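Gp15 protein (Listeria phage PSA, PDB 6R5W) serves as the homotrimeric receptor-binding protein of the phage, which recognises the Listeria cell surface, here seen as its C-terminal part with helical stem and beta-rich head. Local coordinates at the interface of chains A and B. Residues are numbered along the deposited sequence; one frame, centred on the assembly and turned at random. Chains: chain A/B, Gp15 protein.

The interface of chains A and B. Residues chain A 11, 14-15, 21; chain B 10-11, 14, 21.
In this parallel, trimeric stem interface A:Leu11 packs on B:Val10, and A:Val15 on the ring of B:His14, holding neighbouring subunits together at the start of the C-terminal fragment seen here, at the far end of the stem from the beta-rich heads. It illustrates how a symmetric stem can pass from an aliphatic layer to a layer of metal-binding side chains. In the aliphatic layer, A:Leu11 divides its branches: CD2 rests on the CG1 methyl of B:Val10 at 3.7 Å, while CD1 meets the CD1 methyl of B:Leu11 at 4.0 Å. Helix 8-15 brings in A:His14 and B:His14; A:His21 and B:His21 follow from the loop beyond. B:His14 holds CG anti to its backbone N (chi1 178°), which carries the imidazole inward between neighbours. On one face of this ring lies A:Val15, its CG2 methyl 4.0 Å from the ring centroid and displaced toward the rim; CE1 of B:His21, from the same chain, points at the opposite face, 3.6 Å above the plane and toward the rim. The tip of the B:His14 ring is met by A:His21, which reaches toward it with the two planes turned 84° apart. A:His14 crosses B:His14 at about a right angle, presenting its CD2 edge to the NE2 nitrogen. A:His14, A:His21 and their chain B counterparts also belong to the cadmium site found in this crystal; the ion may come from crystallisation. A:His21 NE2 and B:His14 NE2 are 3.4 Å apart, and A:His14 NE2 and B:His21 NE2 4.9 Å; such spacings would fit cis and trans ligands of one shared, roughly octahedral ion. A:His21 and B:His21 run alongside each other, yet their rings stand nearly perpendicular, with CD2 of A:His21 3.8 Å from CD2 of B:His21.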
ATOM      1  N   LEU A  11      10.778  27.600  65.622  1.00 56.67           N
ATOM      2  CA  LEU A  11      11.776  27.590  64.564  1.00 53.97           C
ATOM      3  C   LEU A  11      12.246  26.174  64.289  1.00 60.92           C
ATOM      4  O   LEU A  11      12.410  25.797  63.122  1.00 54.18           O
ATOM      5  CB  LEU A  11      12.961  28.478  64.932  1.00 58.67           C
ATOM      6  CG  LEU A  11      14.160  28.424  63.986  1.00 56.00           C
ATOM      7  CD1 LEU A  11      13.778  28.866  62.553  1.00 55.97           C
ATOM      8  CD2 LEU A  11      15.320  29.267  64.525  1.00 56.19           C
ATOM      9  N   HIS A  14       9.677  24.127  62.318  1.00 62.83           N
ATOM     10  CA  HIS A  14       9.652  24.578  60.933  1.00 56.09           C
ATOM     11  C   HIS A  14      10.860  24.063  60.173  1.00 54.03           C
ATOM     12  O   HIS A  14      10.739  23.527  59.064  1.00 48.12           O
ATOM     13  CB  HIS A  14       9.636  26.082  60.867  1.00 47.22           C
ATOM     14  CG  HIS A  14       9.658  26.602  59.470  1.00 50.02           C
ATOM     15  ND1 HIS A  14       8.522  26.682  58.692  1.00 49.66           N
ATOM     16  CD2 HIS A  14      10.692  26.964  58.669  1.00 47.52           C
ATOM     17  CE1 HIS A  14       8.850  27.157  57.501  1.00 46.06           C
ATOM     18  NE2 HIS A  14      10.160  27.321  57.453  1.00 49.98           N
ATOM     19  N   VAL A  15      12.044  24.222  60.764  1.00 53.42           N
ATOM     20  CA  VAL A  15      13.288  23.822  60.123  1.00 52.15           C
ATOM     21  C   VAL A  15      13.356  22.328  59.900  1.00 54.94           C
ATOM     22  O   VAL A  15      13.971  21.877  58.928  1.00 47.14           O
ATOM     23  CB  VAL A  15      14.481  24.325  60.983  1.00 59.00           C
ATOM     24  CG1 VAL A  15      15.740  23.568  60.653  1.00 59.74           C
ATOM     25  CG2 VAL A  15      14.645  25.846  60.803  1.00 54.12           C
ATOM     26  N   HIS A  21       9.939  21.845  52.502  1.00 35.17           N
ATOM     27  CA  HIS A  21      11.174  22.285  51.872  1.00 32.02           C
ATOM     28  C   HIS A  21      11.574  21.286  50.791  1.00 34.88           C
ATOM     29  O   HIS A  21      11.003  20.181  50.660  1.00 33.47           O
ATOM     30  CB  HIS A  21      12.326  22.442  52.930  1.00 36.41           C
ATOM     31  CG  HIS A  21      12.053  23.509  53.927  1.00 35.01           C
ATOM     32  ND1 HIS A  21      11.535  23.249  55.178  1.00 39.95           N
ATOM     33  CD2 HIS A  21      12.174  24.863  53.843  1.00 39.00           C
ATOM     34  CE1 HIS A  21      11.295  24.392  55.805  1.00 43.60           C
ATOM     35  NE2 HIS A  21      11.651  25.389  55.002  1.00 32.03           N
TER
ATOM     36  N   VAL B  10      20.551  31.642  63.509  1.00 54.39           N
ATOM     37  CA  VAL B  10      19.969  30.399  63.008  1.00 57.11           C
ATOM     38  C   VAL B  10      18.818  30.705  62.057  1.00 53.63           C
ATOM     39  O   VAL B  10      18.755  30.174  60.943  1.00 48.81           O
ATOM     40  CB  VAL B  10      19.491  29.514  64.175  1.00 61.00           C
ATOM     41  CG1 VAL B  10      18.819  28.258  63.645  1.00 60.14           C
ATOM     42  CG2 VAL B  10      20.658  29.169  65.095  1.00 67.34           C
ATOM     43  N   LEU B  11      17.923  31.606  62.461  1.00 49.64           N
ATOM     44  CA  LEU B  11      16.859  32.038  61.554  1.00 51.46           C
ATOM     45  C   LEU B  11      17.429  32.625  60.268  1.00 58.33           C
ATOM     46  O   LEU B  11      16.946  32.316  59.170  1.00 60.07           O
ATOM     47  CB  LEU B  11      15.950  33.037  62.241  1.00 53.62           C
ATOM     48  CG  LEU B  11      14.893  33.635  61.316  1.00 54.45           C
ATOM     49  CD1 LEU B  11      14.068  32.462  60.747  1.00 62.78           C
ATOM     50  CD2 LEU B  11      13.989  34.564  62.063  1.00 53.09           C
ATOM     51  N   HIS B  14      18.786  30.009  57.797  1.00 52.54           N
ATOM     52  CA  HIS B  14      17.699  29.252  57.189  1.00 57.27           C
ATOM     53  C   HIS B  14      17.034  30.041  56.069  1.00 54.83           C
ATOM     54  O   HIS B  14      16.891  29.544  54.945  1.00 47.40           O
ATOM     55  CB  HIS B  14      16.666  28.857  58.235  1.00 49.68           C
ATOM     56  CG  HIS B  14      15.506  28.115  57.649  1.00 50.33           C
ATOM     57  ND1 HIS B  14      15.599  26.791  57.255  1.00 48.95           N
ATOM     58  CD2 HIS B  14      14.232  28.509  57.380  1.00 48.37           C
ATOM     59  CE1 HIS B  14      14.425  26.409  56.767  1.00 46.29           C
ATOM     60  NE2 HIS B  14      13.587  27.429  56.824  1.00 40.13           N
ATOM     61  N   HIS B  21      14.435  26.270  49.446  1.00 34.87           N
ATOM     62  CA  HIS B  21      13.209  26.986  49.196  1.00 36.27           C
ATOM     63  C   HIS B  21      12.996  27.059  47.685  1.00 28.71           C
ATOM     64  O   HIS B  21      13.884  26.744  46.904  1.00 35.54           O
ATOM     65  CB  HIS B  21      13.237  28.425  49.809  1.00 36.97           C
ATOM     66  CG  HIS B  21      13.250  28.407  51.301  1.00 42.01           C
ATOM     67  ND1 HIS B  21      14.409  28.507  52.031  1.00 39.25           N
ATOM     68  CD2 HIS B  21      12.236  28.307  52.191  1.00 36.44           C
ATOM     69  CE1 HIS B  21      14.095  28.421  53.311  1.00 37.20           C
ATOM     70  NE2 HIS B  21      12.785  28.321  53.444  1.00 40.35           N
TER